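Local coordinates for protein polymerase X (PDB 2W9M) that binds zinc ions in a PHP domain and probably extends DNA from deoxyribonucleoside triphosphates as a family X polymerase, at residues R380-L383 with K384-E388; A550-L553 with D554-R558. All coordinates share one frame; numbering follows the deposited sequence.

Contact 1: residues R380-L383 with K384-E388; sequences REQL and KEIRE
Ile386 sits one helical turn after Gln382, and the two are held by backbone and side chain together. Ile386 N donates to Gln382 O at 2.9 Å. Ile386 CG1 lies 3.4 Å from that same Gln382 O. Beyond it, Ile386 CD1 reaches the aliphatic part of the glutamine, 4.1 Å from Gln382 CG. This is the buried, tightly packed side. The Gln382 chain is extended, with CG anti to the backbone N (chi1 -179°), and carries the amide inward to a weak hydrogen bond with Asp363. Both segments belong to helix 376-391, the crossover helix of a beta-alpha-beta unit in the PHP barrel. Leu383 and Ile386 pack on strand 396-403, while Gln382 and Ile386 also touch Thr361 of strand 358-364. Glu385 extends off to the flank, where its OE1 is hydrogen-bonded to Trp337 NE1. The solvent side is looser. There Lys384 N donates a hydrogen bond to Arg380 O at 3.1 Å. The lysine side chain runs alongside Arg380 and curls so that its ammonium returns over the backbone. Lys384 NZ is modelled in a second hydrogen bond to Arg380 O, also 3.1 Å, from the opposite face of the carbonyl plane. That bond is doubtful, because Lys384 NZ lies only 2.8 Å from Arg380 NH1, two like-charged donors, and the modelled positions of these exposed ends are uncertain.

Contact 2: residues A550-L553 with D554-R558; sequences AEFL and DFVAR
Phe552 and Val556 meet one turn apart on helix 549-561, the last helix of the modelled chain. Through Phe552 and Leu553 this helix packs on Val397 of strand 396-403, in the parallel sheet of the PHP barrel. The apolar contact is a CH-pi approach. The Phe552 ring is carried out by a chi1 of 176°, with CG anti to the backbone N. Val556 CG1 stands over the centre of one ring face, 4.3 Å from the centroid. The valine is modelled with a nearly eclipsed chi1 of 2°, which also puts CG1 implausibly near Phe552 O. The details of this approach are therefore doubtful. Phe555 leaves the helix on the same general side as Phe552, further along, and its side chain touches Val544, Leu547 and Lys510.

The backbone bonds are uneven. Val556 N donates to Phe552 O at 3.3 Å and is fairly straight. Phe555 N is shared: it bonds to Glu551 O at 3.2 Å and weakly to Phe552 O at 3.1 Å. Asp554 N makes a weak bond to Ala550 O at 3.4 Å. These long or bent bonds suggest a slightly distorted turn around Asp554.

The acidic side chains lie on the exposed side. Glu551 OE1 turns back to a hydrogen bond with Gly548 N, just before the helix begins. The Asp554 carboxylate is folded over the preceding turn. Its placement is doubtful, since Asp554 OD1 lies only 2.9 Å from Ala550 O and 3.2 Å from Glu551 O, both acceptors.

Overall arrangement
From the N terminus, the chain passes the polymerase region before it enters the PHP barrel. Contact 1 comes first, on the helix between strands 358-364 and 396-403. The chain then continues through the remaining strands to 511-514 and reaches contact 2 near its C-terminal end. Each contact joins residues one turn apart within a single helix, so neither closes a long loop. They follow in series without nesting or crossing. The centres of contact 1 and contact 2 are about 21 Å apart. The nearest atoms of contact 1 and contact 2 are about 10 Å apart. Strand 396-403 links them: helix 376-391 packs on Ile396 and Ala398, helix 549-561 on the intervening Val397, probably from opposite sides of the strand.

Contact 1: residues R380-L383 with K384-E388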
loop_
_atom_site.group_PDB
_atom_site.type_symbol
_atom_site.label_atom_id
_atom_site.label_comp_id
_atom_site.label_asym_id
_atom_site.label_seq_id
_atom_site.Cartn_x
_atom_site.Cartn_y
_atom_site.Cartn_z
ATOM N N ARG A 380 17.356 -16.800 14.240
ATOM C CA ARG A 380 18.078 -18.034 13.955
ATOM C C ARG A 380 17.101 -19.198 13.859
ATOM O O ARG A 380 17.261 -20.085 13.020
ATOM C CB ARG A 380 19.160 -18.302 15.003
ATOM C CG ARG A 380 20.136 -17.142 15.201
ATOM C CD ARG A 380 21.588 -17.611 15.267
ATOM N NE ARG A 380 21.804 -18.672 16.252
ATOM C CZ ARG A 380 21.781 -19.974 15.973
ATOM N NH1 ARG A 380 21.541 -20.381 14.735
ATOM N NH2 ARG A 380 21.995 -20.868 16.931
ATOM N N GLU A 381 16.075 -19.175 14.706
ATOM C CA GLU A 381 15.014 -20.176 14.654
ATOM C C GLU A 381 14.193 -20.088 13.365
ATOM O O GLU A 381 13.805 -21.114 12.800
ATOM C CB GLU A 381 14.102 -20.073 15.880
ATOM C CG GLU A 381 14.789 -20.459 17.179
ATOM C CD GLU A 381 13.828 -20.558 18.354
ATOM O OE1 GLU A 381 13.851 -21.597 19.049
ATOM O OE2 GLU A 381 13.052 -19.603 18.583
ATOM N N GLN A 382 13.929 -18.871 12.899
ATOM C CA GLN A 382 13.218 -18.701 11.635
ATOM C C GLN A 382 14.028 -19.286 10.480
ATOM O O GLN A 382 13.483 -19.960 9.605
ATOM C CB GLN A 382 12.906 -17.226 11.362
ATOM C CG GLN A 382 12.148 -16.982 10.055
ATOM C CD GLN A 382 12.009 -15.506 9.720
ATOM O OE1 GLN A 382 12.987 -14.832 9.385
ATOM N NE2 GLN A 382 10.788 -15.000 9.804
ATOM N N LEU A 383 15.333 -19.028 10.491
ATOM C CA LEU A 383 16.218 -19.510 9.435
ATOM C C LEU A 383 16.242 -21.038 9.375
ATOM O O LEU A 383 16.287 -21.618 8.288
ATOM C CB LEU A 383 17.630 -18.932 9.597
ATOM C CG LEU A 383 17.768 -17.432 9.278
ATOM C CD1 LEU A 383 19.090 -16.872 9.774
ATOM C CD2 LEU A 383 17.604 -17.166 7.785
ATOM N N LYS A 384 16.196 -21.688 10.536
ATOM C CA LYS A 384 16.098 -23.145 10.578
ATOM C C LYS A 384 14.816 -23.618 9.896
ATOM O O LYS A 384 14.837 -24.550 9.092
ATOM C CB LYS A 384 16.149 -23.661 12.019
ATOM C CG LYS A 384 17.556 -23.836 12.572
ATOM C CD LYS A 384 18.509 -22.783 12.011
ATOM C CE LYS A 384 19.719 -22.582 12.910
ATOM N NZ LYS A 384 19.336 -22.005 14.234
ATOM N N GLU A 385 13.700 -22.970 10.219
ATOM C CA GLU A 385 12.423 -23.304 9.595
ATOM C C GLU A 385 12.451 -23.105 8.084
ATOM O O GLU A 385 11.926 -23.927 7.336
ATOM C CB GLU A 385 11.284 -22.484 10.199
ATOM C CG GLU A 385 10.017 -22.471 9.352
ATOM C CD GLU A 385 8.839 -21.838 10.074
ATOM O OE1 GLU A 385 8.235 -20.892 9.521
ATOM O OE2 GLU A 385 8.522 -22.282 11.199
ATOM N N ILE A 386 13.066 -22.014 7.635
ATOM C CA ILE A 386 13.163 -21.741 6.204
ATOM C C ILE A 386 13.974 -22.817 5.481
ATOM O O ILE A 386 13.615 -23.234 4.378
ATOM C CB ILE A 386 13.753 -20.346 5.917
ATOM C CG1 ILE A 386 12.764 -19.257 6.344
ATOM C CG2 ILE A 386 14.090 -20.214 4.438
ATOM C CD1 ILE A 386 13.319 -17.846 6.259
ATOM N N ARG A 387 15.058 -23.268 6.105
ATOM C CA ARG A 387 15.863 -24.348 5.536
ATOM C C ARG A 387 15.033 -25.617 5.330
ATOM O O ARG A 387 15.165 -26.292 4.308
ATOM C CB ARG A 387 17.081 -24.639 6.412
ATOM C CG ARG A 387 18.183 -23.598 6.301
ATOM C CD ARG A 387 19.413 -24.028 7.086
ATOM N NE ARG A 387 20.492 -23.045 7.019
ATOM C CZ ARG A 387 21.729 -23.262 7.458
ATOM N NH1 ARG A 387 22.049 -24.434 7.995
ATOM N NH2 ARG A 387 22.649 -22.309 7.360
ATOM N N GLU A 388 14.174 -25.928 6.298
ATOM C CA GLU A 388 13.291 -27.090 6.208
ATOM C C GLU A 388 12.308 -26.985 5.042
ATOM O O GLU A 388 12.183 -27.916 4.248
ATOM C CB GLU A 388 12.539 -27.296 7.525
ATOM C CG GLU A 388 13.444 -27.649 8.701
ATOM C CD GLU A 388 12.823 -27.309 10.051
ATOM O OE1 GLU A 388 11.596 -27.073 10.107
ATOM O OE2 GLU A 388 13.564 -27.275 11.057
#

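Contact 2: residues A550-L553 with D554-R558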
loop_
_atom_site.group_PDB
_atom_site.type_symbol
_atom_site.label_atom_id
_atom_site.label_comp_id
_atom_site.label_asym_id
_atom_site.label_seq_id
_atom_site.Cartn_x
_atom_site.Cartn_y
_atom_site.Cartn_z
ATOM N N ALA A 550 17.584 -17.767 -8.624
ATOM C CA ALA A 550 19.038 -17.857 -8.727
ATOM C C ALA A 550 19.652 -16.576 -9.295
ATOM O O ALA A 550 20.732 -16.162 -8.872
ATOM C CB ALA A 550 19.439 -19.064 -9.562
ATOM N N GLU A 551 18.969 -15.960 -10.257
ATOM C CA GLU A 551 19.404 -14.677 -10.811
ATOM C C GLU A 551 19.399 -13.601 -9.731
ATOM O O GLU A 551 20.226 -12.693 -9.740
ATOM C CB GLU A 551 18.493 -14.244 -11.961
ATOM C CG GLU A 551 18.526 -15.149 -13.185
ATOM C CD GLU A 551 17.403 -14.840 -14.169
ATOM O OE1 GLU A 551 16.641 -13.878 -13.924
ATOM O OE2 GLU A 551 17.279 -15.559 -15.185
ATOM N N PHE A 552 18.455 -13.706 -8.800
ATOM C CA PHE A 552 18.331 -12.733 -7.724
ATOM C C PHE A 552 19.473 -12.877 -6.733
ATOM O O PHE A 552 20.050 -11.886 -6.292
ATOM C CB PHE A 552 16.990 -12.885 -7.003
ATOM C CG PHE A 552 16.827 -11.966 -5.821
ATOM C CD1 PHE A 552 16.639 -10.605 -6.003
ATOM C CD2 PHE A 552 16.859 -12.465 -4.530
ATOM C CE1 PHE A 552 16.492 -9.762 -4.918
ATOM C CE2 PHE A 552 16.710 -11.626 -3.442
ATOM C CZ PHE A 552 16.527 -10.275 -3.636
ATOM N N LEU A 553 19.800 -14.117 -6.387
ATOM C CA LEU A 553 20.812 -14.374 -5.373
ATOM C C LEU A 553 22.201 -13.889 -5.781
ATOM O O LEU A 553 23.001 -13.506 -4.926
ATOM C CB LEU A 553 20.841 -15.855 -4.995
ATOM C CG LEU A 553 19.709 -16.293 -4.063
ATOM C CD1 LEU A 553 19.859 -17.751 -3.678
ATOM C CD2 LEU A 553 19.676 -15.420 -2.822
ATOM N N ASP A 554 22.497 -13.888 -7.077
ATOM C CA ASP A 554 23.800 -13.393 -7.507
ATOM C C ASP A 554 23.762 -11.925 -7.941
ATOM O O ASP A 554 24.809 -11.304 -8.125
ATOM C CB ASP A 554 24.441 -14.294 -8.569
ATOM C CG ASP A 554 23.886 -14.057 -9.951
ATOM O OD1 ASP A 554 22.754 -14.514 -10.219
ATOM O OD2 ASP A 554 24.595 -13.430 -10.772
ATOM N N PHE A 555 22.563 -11.368 -8.090
ATOM C CA PHE A 555 22.440 -9.924 -8.244
ATOM C C PHE A 555 22.936 -9.247 -6.980
ATOM O O PHE A 555 23.683 -8.273 -7.046
ATOM C CB PHE A 555 20.999 -9.488 -8.494
ATOM C CG PHE A 555 20.781 -8.015 -8.275
ATOM C CD1 PHE A 555 20.897 -7.116 -9.328
ATOM C CD2 PHE A 555 20.491 -7.525 -7.007
ATOM C CE1 PHE A 555 20.712 -5.761 -9.127
ATOM C CE2 PHE A 555 20.309 -6.164 -6.798
ATOM C CZ PHE A 555 20.418 -5.281 -7.863
ATOM N N VAL A 556 22.506 -9.758 -5.827
ATOM C CA VAL A 556 22.924 -9.194 -4.545
ATOM C C VAL A 556 24.362 -9.573 -4.199
ATOM O O VAL A 556 25.008 -8.905 -3.395
ATOM C CB VAL A 556 21.939 -9.537 -3.379
ATOM C CG1 VAL A 556 20.805 -10.426 -3.856
ATOM C CG2 VAL A 556 22.673 -10.154 -2.203
ATOM N N ALA A 557 24.869 -10.628 -4.827
ATOM C CA ALA A 557 26.266 -11.002 -4.643
ATOM C C ALA A 557 27.140 -10.042 -5.432
ATOM O O ALA A 557 28.216 -9.644 -4.983
ATOM C CB ALA A 557 26.499 -12.430 -5.092
ATOM N N ARG A 558 26.661 -9.676 -6.616
ATOM C CA ARG A 558 27.349 -8.720 -7.473
ATOM C C ARG A 558 27.235 -7.327 -6.855
ATOM O O ARG A 558 28.202 -6.570 -6.813
ATOM C CB ARG A 558 26.729 -8.740 -8.874
ATOM C CG ARG A 558 27.716 -8.520 -10.013
ATOM C CD ARG A 558 28.565 -7.277 -9.776
ATOM N NE ARG A 558 29.155 -6.752 -11.005
ATOM C CZ ARG A 558 29.877 -5.637 -11.069
ATOM N NH1 ARG A 558 30.105 -4.928 -9.971
ATOM N NH2 ARG A 558 30.375 -5.232 -12.229
#